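Local coordinates for lectin (Cicer arietinum, PDB 3V6N), which shows hemagglutination activity and folds as a four-bladed hemopexin-type beta-propeller with calcium and sodium ions bound, at residues A[17-28]-A[40-51]. Numbering follows the deposited sequence.
Sequences EAYLFINDKYVL and VLYGPSFVRDGY
The Y26 ring meets Y51 over one face and has F46 O and G50 CA at its edge. CB leads the ring off the strand, and a chi1 of 77° swings it against 45-51, which is how CD1 and CE1 reach backbone carbonyls. CD1 passes 3.4 Å from S45 O, which also accepts the Y26 N-H. CE1 lies 3.7 Å from F46 O, near the ring plane. On the other side of the ring, CD2 is 4.1 Å from Y51 CE2, and CE2 and CZ lie closer to that same atom, CZ at 3.6 Å; the ring planes are inclined at 50°. At the tip, OH touches both Y42 CE2 and G50 CA, each at 3.2 Å.

K25 takes a different side: CE rests 3.6 Å above the F46 ring and NZ makes a cation-pi contact, while R48 NH1 covers the opposite face. V47 N donates to D24 O with an N-H...O angle of 174°, tying the hairpin turn to the helix start. L28 O accepts from L41 N at 2.8 Å and weakly from Y42 N, so two residues sit opposite one, a classic bulge. The contact thus joins strand 25-30 to the outer edge of its propeller blade, whose innermost strand 6-11, beyond strand 17-22, carries the calcium ligand N7, and helix 47-50 follows that edge.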
ATOM      1  N   GLU A  17     -25.600  -6.075 -13.611  1.00 15.07           N
ATOM      2  CA  GLU A  17     -25.051  -5.977 -12.259  1.00 14.35           C
ATOM      3  C   GLU A  17     -23.826  -5.070 -12.238  1.00 13.86           C
ATOM      4  O   GLU A  17     -23.032  -5.069 -13.189  1.00 13.39           O
ATOM      5  CB  GLU A  17     -24.695  -7.365 -11.706  1.00 15.05           C
ATOM      6  CG  GLU A  17     -25.918  -8.277 -11.582  1.00 16.49           C
ATOM      7  CD  GLU A  17     -25.635  -9.613 -10.912  1.00 17.60           C
ATOM      8  OE1 GLU A  17     -24.610  -9.756 -10.196  1.00 17.97           O
ATOM      9  OE2 GLU A  17     -26.464 -10.527 -11.093  1.00 18.31           O
ATOM     10  N   ALA A  18     -23.684  -4.290 -11.168  1.00 13.11           N
ATOM     11  CA  ALA A  18     -22.484  -3.452 -10.988  1.00 13.25           C
ATOM     12  C   ALA A  18     -22.112  -3.375  -9.517  1.00 12.99           C
ATOM     13  O   ALA A  18     -22.989  -3.393  -8.650  1.00 13.24           O
ATOM     14  CB  ALA A  18     -22.684  -2.045 -11.571  1.00 12.91           C
ATOM     15  N   TYR A  19     -20.808  -3.308  -9.260  1.00 12.81           N
ATOM     16  CA  TYR A  19     -20.233  -3.133  -7.928  1.00 12.51           C
ATOM     17  C   TYR A  19     -19.947  -1.648  -7.702  1.00 12.85           C
ATOM     18  O   TYR A  19     -19.321  -0.986  -8.535  1.00 12.52           O
ATOM     19  CB  TYR A  19     -18.924  -3.947  -7.799  1.00 12.54           C
ATOM     20  CG  TYR A  19     -19.121  -5.446  -7.928  1.00 12.73           C
ATOM     21  CD1 TYR A  19     -19.319  -6.241  -6.801  1.00 13.10           C
ATOM     22  CD2 TYR A  19     -19.152  -6.061  -9.180  1.00 12.77           C
ATOM     23  CE1 TYR A  19     -19.525  -7.624  -6.912  1.00 13.24           C
ATOM     24  CE2 TYR A  19     -19.339  -7.438  -9.308  1.00 12.94           C
ATOM     25  CZ  TYR A  19     -19.550  -8.213  -8.173  1.00 13.05           C
ATOM     26  OH  TYR A  19     -19.749  -9.569  -8.305  1.00 13.10           O
ATOM     27  N   LEU A  20     -20.410  -1.149  -6.563  1.00 13.09           N
ATOM     28  CA  LEU A  20     -20.290   0.228  -6.176  1.00 13.37           C
ATOM     29  C   LEU A  20     -19.565   0.276  -4.846  1.00 13.59           C
ATOM     30  O   LEU A  20     -19.940  -0.427  -3.920  1.00 13.90           O
ATOM     31  CB  LEU A  20     -21.689   0.843  -6.030  1.00 13.71           C
ATOM     32  CG  LEU A  20     -22.551   0.800  -7.285  1.00 14.22           C
ATOM     33  CD1 LEU A  20     -23.998   1.099  -6.935  1.00 14.99           C
ATOM     34  CD2 LEU A  20     -22.010   1.811  -8.265  1.00 14.01           C
ATOM     35  N   PHE A  21     -18.531   1.108  -4.768  1.00 13.69           N
ATOM     36  CA  PHE A  21     -17.677   1.198  -3.591  1.00 13.94           C
ATOM     37  C   PHE A  21     -17.884   2.532  -2.913  1.00 14.48           C
ATOM     38  O   PHE A  21     -17.899   3.577  -3.560  1.00 14.53           O
ATOM     39  CB  PHE A  21     -16.213   0.959  -3.980  1.00 13.63           C
ATOM     40  CG  PHE A  21     -15.996  -0.393  -4.594  1.00 13.60           C
ATOM     41  CD1 PHE A  21     -15.720  -1.491  -3.788  1.00 13.86           C
ATOM     42  CD2 PHE A  21     -16.177  -0.587  -5.958  1.00 13.38           C
ATOM     43  CE1 PHE A  21     -15.585  -2.758  -4.332  1.00 14.00           C
ATOM     44  CE2 PHE A  21     -16.033  -1.845  -6.513  1.00 13.69           C
ATOM     45  CZ  PHE A  21     -15.730  -2.933  -5.698  1.00 13.89           C
ATOM     46  N   ILE A  22     -18.092   2.477  -1.610  1.00 15.38           N
ATOM     47  CA  ILE A  22     -18.370   3.655  -0.812  1.00 16.55           C
ATOM     48  C   ILE A  22     -17.526   3.510   0.441  1.00 16.91           C
ATOM     49  O   ILE A  22     -17.633   2.502   1.143  1.00 16.62           O
ATOM     50  CB  ILE A  22     -19.862   3.727  -0.421  1.00 17.33           C
ATOM     51  CG1 ILE A  22     -20.750   3.695  -1.676  1.00 17.87           C
ATOM     52  CG2 ILE A  22     -20.127   4.964   0.433  1.00 17.56           C
ATOM     53  CD1 ILE A  22     -22.024   2.901  -1.481  1.00 19.21           C
ATOM     54  N   ASN A  23     -16.688   4.514   0.706  1.00 17.36           N
ATOM     55  CA  ASN A  23     -15.704   4.472   1.784  1.00 17.72           C
ATOM     56  C   ASN A  23     -14.906   3.156   1.722  1.00 17.31           C
ATOM     57  O   ASN A  23     -14.292   2.851   0.696  1.00 16.86           O
ATOM     58  CB  ASN A  23     -16.384   4.678   3.156  1.00 18.91           C
ATOM     59  CG  ASN A  23     -17.148   6.000   3.251  1.00 20.09           C
ATOM     60  OD1 ASN A  23     -16.788   6.988   2.618  1.00 21.42           O
ATOM     61  ND2 ASN A  23     -18.191   6.021   4.057  1.00 20.17           N
ATOM     62  N   ASP A  24     -14.950   2.367   2.793  1.00 17.13           N
ATOM     63  CA  ASP A  24     -14.288   1.073   2.833  1.00 17.17           C
ATOM     64  C   ASP A  24     -15.284  -0.090   2.640  1.00 16.84           C
ATOM     65  O   ASP A  24     -15.000  -1.237   2.989  1.00 16.70           O
ATOM     66  CB  ASP A  24     -13.471   0.922   4.127  1.00 17.96           C
ATOM     67  CG  ASP A  24     -14.319   1.069   5.395  1.00 18.50           C
ATOM     68  OD1 ASP A  24     -15.458   1.574   5.337  1.00 18.65           O
ATOM     69  OD2 ASP A  24     -13.836   0.669   6.464  1.00 19.26           O
ATOM     70  N   LYS A  25     -16.435   0.229   2.068  1.00 16.37           N
ATOM     71  CA  LYS A  25     -17.504  -0.731   1.873  1.00 16.70           C
ATOM     72  C   LYS A  25     -17.883  -0.849   0.394  1.00 16.27           C
ATOM     73  O   LYS A  25     -17.409  -0.070  -0.464  1.00 15.61           O
ATOM     74  CB  LYS A  25     -18.745  -0.329   2.691  1.00 18.01           C
ATOM     75  CG  LYS A  25     -18.563  -0.429   4.211  1.00 19.86           C
ATOM     76  CD  LYS A  25     -19.908  -0.237   4.909  1.00 21.67           C
ATOM     77  CE  LYS A  25     -19.831  -0.423   6.424  1.00 23.19           C
ATOM     78  NZ  LYS A  25     -21.171  -0.816   6.958  1.00 24.69           N
ATOM     79  N   TYR A  26     -18.743  -1.821   0.106  1.00 15.65           N
ATOM     80  CA  TYR A  26     -19.330  -1.950  -1.213  1.00 15.56           C
ATOM     81  C   TYR A  26     -20.745  -2.528  -1.204  1.00 15.47           C
ATOM     82  O   TYR A  26     -21.180  -3.152  -0.218  1.00 15.07           O
ATOM     83  CB  TYR A  26     -18.437  -2.793  -2.124  1.00 15.30           C
ATOM     84  CG  TYR A  26     -18.500  -4.285  -1.889  1.00 15.88           C
ATOM     85  CD1 TYR A  26     -17.876  -4.871  -0.781  1.00 16.27           C
ATOM     86  CD2 TYR A  26     -19.148  -5.115  -2.789  1.00 16.21           C
ATOM     87  CE1 TYR A  26     -17.914  -6.240  -0.573  1.00 16.80           C
ATOM     88  CE2 TYR A  26     -19.195  -6.495  -2.590  1.00 16.79           C
ATOM     89  CZ  TYR A  26     -18.581  -7.045  -1.480  1.00 17.13           C
ATOM     90  OH  TYR A  26     -18.607  -8.406  -1.285  1.00 17.97           O
ATOM     91  N   VAL A  27     -21.415  -2.318  -2.334  1.00 15.00           N
ATOM     92  CA  VAL A  27     -22.699  -2.914  -2.671  1.00 15.93           C
ATOM     93  C   VAL A  27     -22.628  -3.547  -4.071  1.00 15.68           C
ATOM     94  O   VAL A  27     -21.984  -3.014  -4.995  1.00 15.08           O
ATOM     95  CB  VAL A  27     -23.812  -1.832  -2.618  1.00 16.79           C
ATOM     96  CG1 VAL A  27     -25.070  -2.255  -3.349  1.00 17.26           C
ATOM     97  CG2 VAL A  27     -24.145  -1.493  -1.167  1.00 17.29           C
ATOM     98  N   LEU A  28     -23.292  -4.688  -4.218  1.00 15.58           N
ATOM     99  CA  LEU A  28     -23.534  -5.270  -5.520  1.00 15.19           C
ATOM    100  C   LEU A  28     -24.958  -4.936  -5.896  1.00 15.87           C
ATOM    101  O   LEU A  28     -25.897  -5.311  -5.181  1.00 15.72           O
ATOM    102  CB  LEU A  28     -23.360  -6.794  -5.482  1.00 14.98           C
ATOM    103  CG  LEU A  28     -23.818  -7.580  -6.735  1.00 14.81           C
ATOM    104  CD1 LEU A  28     -23.185  -7.037  -8.014  1.00 14.07           C
ATOM    105  CD2 LEU A  28     -23.521  -9.073  -6.565  1.00 14.82           C
ATOM    106  N   VAL A  40     -30.575  -4.236  -4.444  1.00 22.87           N
ATOM    107  CA  VAL A  40     -29.283  -4.505  -3.827  1.00 23.19           C
ATOM    108  C   VAL A  40     -29.177  -6.005  -3.650  1.00 23.54           C
ATOM    109  O   VAL A  40     -29.960  -6.598  -2.909  1.00 25.09           O
ATOM    110  CB  VAL A  40     -29.162  -3.797  -2.462  1.00 22.74           C
ATOM    111  CG1 VAL A  40     -27.897  -4.248  -1.723  1.00 22.08           C
ATOM    112  CG2 VAL A  40     -29.183  -2.283  -2.657  1.00 21.91           C
ATOM    113  N   LEU A  41     -28.228  -6.620  -4.349  1.00 23.15           N
ATOM    114  CA  LEU A  41     -28.082  -8.071  -4.311  1.00 23.31           C
ATOM    115  C   LEU A  41     -27.129  -8.541  -3.219  1.00 23.88           C
ATOM    116  O   LEU A  41     -27.128  -9.717  -2.849  1.00 24.08           O
ATOM    117  CB  LEU A  41     -27.598  -8.592  -5.659  1.00 23.42           C
ATOM    118  CG  LEU A  41     -28.486  -8.378  -6.877  1.00 23.76           C
ATOM    119  CD1 LEU A  41     -27.708  -8.853  -8.093  1.00 23.72           C
ATOM    120  CD2 LEU A  41     -29.810  -9.133  -6.741  1.00 24.12           C
ATOM    121  N   TYR A  42     -26.294  -7.636  -2.728  1.00 23.05           N
ATOM    122  CA  TYR A  42     -25.316  -7.992  -1.696  1.00 24.14           C
ATOM    123  C   TYR A  42     -24.762  -6.725  -1.069  1.00 22.49           C
ATOM    124  O   TYR A  42     -24.457  -5.756  -1.769  1.00 20.85           O
ATOM    125  CB  TYR A  42     -24.170  -8.827  -2.287  1.00 24.70           C
ATOM    126  CG  TYR A  42     -23.295  -9.476  -1.248  1.00 26.71           C
ATOM    127  CD1 TYR A  42     -23.667 -10.687  -0.654  1.00 27.86           C
ATOM    128  CD2 TYR A  42     -22.089  -8.895  -0.857  1.00 26.89           C
ATOM    129  CE1 TYR A  42     -22.864 -11.295   0.305  1.00 28.53           C
ATOM    130  CE2 TYR A  42     -21.283  -9.495   0.103  1.00 27.76           C
ATOM    131  CZ  TYR A  42     -21.681 -10.695   0.681  1.00 28.70           C
ATOM    132  OH  TYR A  42     -20.881 -11.310   1.622  1.00 29.70           O
ATOM    133  N   GLY A  43     -24.635  -6.744   0.250  1.00 21.99           N
ATOM    134  CA  GLY A  43     -24.127  -5.585   0.981  1.00 21.10           C
ATOM    135  C   GLY A  43     -25.243  -4.708   1.510  1.00 21.11           C
ATOM    136  O   GLY A  43     -26.405  -5.078   1.448  1.00 20.70           O
ATOM    137  N   PRO A  44     -24.895  -3.533   2.043  1.00 21.06           N
ATOM    138  CA  PRO A  44     -23.515  -3.056   2.089  1.00 20.83           C
ATOM    139  C   PRO A  44     -22.610  -3.897   2.996  1.00 21.02           C
ATOM    140  O   PRO A  44     -23.013  -4.345   4.076  1.00 21.18           O
ATOM    141  CB  PRO A  44     -23.637  -1.594   2.561  1.00 21.53           C
ATOM    142  CG  PRO A  44     -24.984  -1.500   3.202  1.00 22.10           C
ATOM    143  CD  PRO A  44     -25.857  -2.568   2.598  1.00 21.66           C
ATOM    144  N   SER A  45     -21.391  -4.123   2.518  1.00 20.06           N
ATOM    145  CA  SER A  45     -20.446  -4.995   3.178  1.00 19.32           C
ATOM    146  C   SER A  45     -19.066  -4.336   3.199  1.00 18.22           C
ATOM    147  O   SER A  45     -18.705  -3.629   2.266  1.00 17.75           O
ATOM    148  CB  SER A  45     -20.390  -6.321   2.411  1.00 19.03           C
ATOM    149  OG  SER A  45     -19.286  -7.119   2.814  1.00 19.74           O
ATOM    150  N   PHE A  46     -18.279  -4.578   4.239  1.00 17.92           N
ATOM    151  CA  PHE A  46     -16.876  -4.160   4.179  1.00 17.99           C
ATOM    152  C   PHE A  46     -16.163  -4.883   3.041  1.00 17.39           C
ATOM    153  O   PHE A  46     -16.403  -6.074   2.826  1.00 16.95           O
ATOM    154  CB  PHE A  46     -16.156  -4.450   5.492  1.00 18.73           C
ATOM    155  CG  PHE A  46     -16.538  -3.524   6.599  1.00 20.12           C
ATOM    156  CD1 PHE A  46     -16.104  -2.202   6.594  1.00 20.36           C
ATOM    157  CD2 PHE A  46     -17.344  -3.969   7.643  1.00 21.22           C
ATOM    158  CE1 PHE A  46     -16.451  -1.334   7.617  1.00 21.68           C
ATOM    159  CE2 PHE A  46     -17.704  -3.108   8.674  1.00 22.77           C
ATOM    160  CZ  PHE A  46     -17.255  -1.785   8.663  1.00 22.40           C
ATOM    161  N   VAL A  47     -15.306  -4.172   2.311  1.00 16.87           N
ATOM    162  CA  VAL A  47     -14.485  -4.812   1.278  1.00 17.39           C
ATOM    163  C   VAL A  47     -13.739  -6.030   1.853  1.00 17.93           C
ATOM    164  O   VAL A  47     -13.734  -7.096   1.248  1.00 17.19           O
ATOM    165  CB  VAL A  47     -13.473  -3.837   0.622  1.00 17.19           C
ATOM    166  CG1 VAL A  47     -12.496  -4.609  -0.260  1.00 17.09           C
ATOM    167  CG2 VAL A  47     -14.191  -2.744  -0.190  1.00 16.89           C
ATOM    168  N   ARG A  48     -13.130  -5.854   3.024  1.00 19.02           N
ATOM    169  CA  ARG A  48     -12.350  -6.897   3.692  1.00 20.85           C
ATOM    170  C   ARG A  48     -13.152  -8.154   4.043  1.00 21.19           C
ATOM    171  O   ARG A  48     -12.577  -9.239   4.158  1.00 22.07           O
ATOM    172  CB  ARG A  48     -11.667  -6.341   4.952  1.00 22.05           C
ATOM    173  CG  ARG A  48     -12.545  -6.268   6.197  1.00 23.85           C
ATOM    174  CD  ARG A  48     -11.815  -5.613   7.372  1.00 25.37           C
ATOM    175  NE  ARG A  48     -11.596  -4.195   7.079  1.00 27.74           N
ATOM    176  CZ  ARG A  48     -12.291  -3.183   7.599  1.00 27.81           C
ATOM    177  NH1 ARG A  48     -13.244  -3.411   8.496  1.00 28.27           N
ATOM    178  NH2 ARG A  48     -12.009  -1.929   7.228  1.00 27.59           N
ATOM    179  N   ASP A  49     -14.463  -8.014   4.225  1.00 20.94           N
ATOM    180  CA  ASP A  49     -15.298  -9.173   4.555  1.00 21.10           C
ATOM    181  C   ASP A  49     -15.838  -9.836   3.306  1.00 20.69           C
ATOM    182  O   ASP A  49     -15.944 -11.057   3.261  1.00 20.56           O
ATOM    183  CB  ASP A  49     -16.455  -8.784   5.471  1.00 21.73           C
ATOM    184  CG  ASP A  49     -15.980  -8.248   6.806  1.00 22.55           C
ATOM    185  OD1 ASP A  49     -14.960  -8.742   7.313  1.00 23.52           O
ATOM    186  OD2 ASP A  49     -16.611  -7.318   7.343  1.00 22.89           O
ATOM    187  N   GLY A  50     -16.168  -9.032   2.292  1.00 19.67           N
ATOM    188  CA  GLY A  50     -16.763  -9.558   1.075  1.00 20.61           C
ATOM    189  C   GLY A  50     -15.737 -10.181   0.146  1.00 21.17           C
ATOM    190  O   GLY A  50     -16.020 -11.171  -0.512  1.00 21.07           O
ATOM    191  N   TYR A  51     -14.548  -9.585   0.095  1.00 21.64           N
ATOM    192  CA  TYR A  51     -13.439 -10.087  -0.713  1.00 22.82           C
ATOM    193  C   TYR A  51     -12.304 -10.578   0.176  1.00 22.46           C
ATOM    194  O   TYR A  51     -11.428  -9.796   0.573  1.00 22.54           O
ATOM    195  CB  TYR A  51     -12.906  -8.981  -1.617  1.00 24.15           C
ATOM    196  CG  TYR A  51     -13.833  -8.585  -2.718  1.00 26.38           C
ATOM    197  CD1 TYR A  51     -13.757  -9.203  -3.956  1.00 26.89           C
ATOM    198  CD2 TYR A  51     -14.793  -7.583  -2.524  1.00 27.42           C
ATOM    199  CE1 TYR A  51     -14.608  -8.844  -4.978  1.00 29.13           C
ATOM    200  CE2 TYR A  51     -15.657  -7.218  -3.539  1.00 28.54           C
ATOM    201  CZ  TYR A  51     -15.557  -7.849  -4.765  1.00 29.38           C
ATOM    202  OH  TYR A  51     -16.399  -7.491  -5.792  1.00 29.93           O
TER
HETATM  203  O   HOH W   1     -12.961  -3.084   4.044  1.00 12.13           O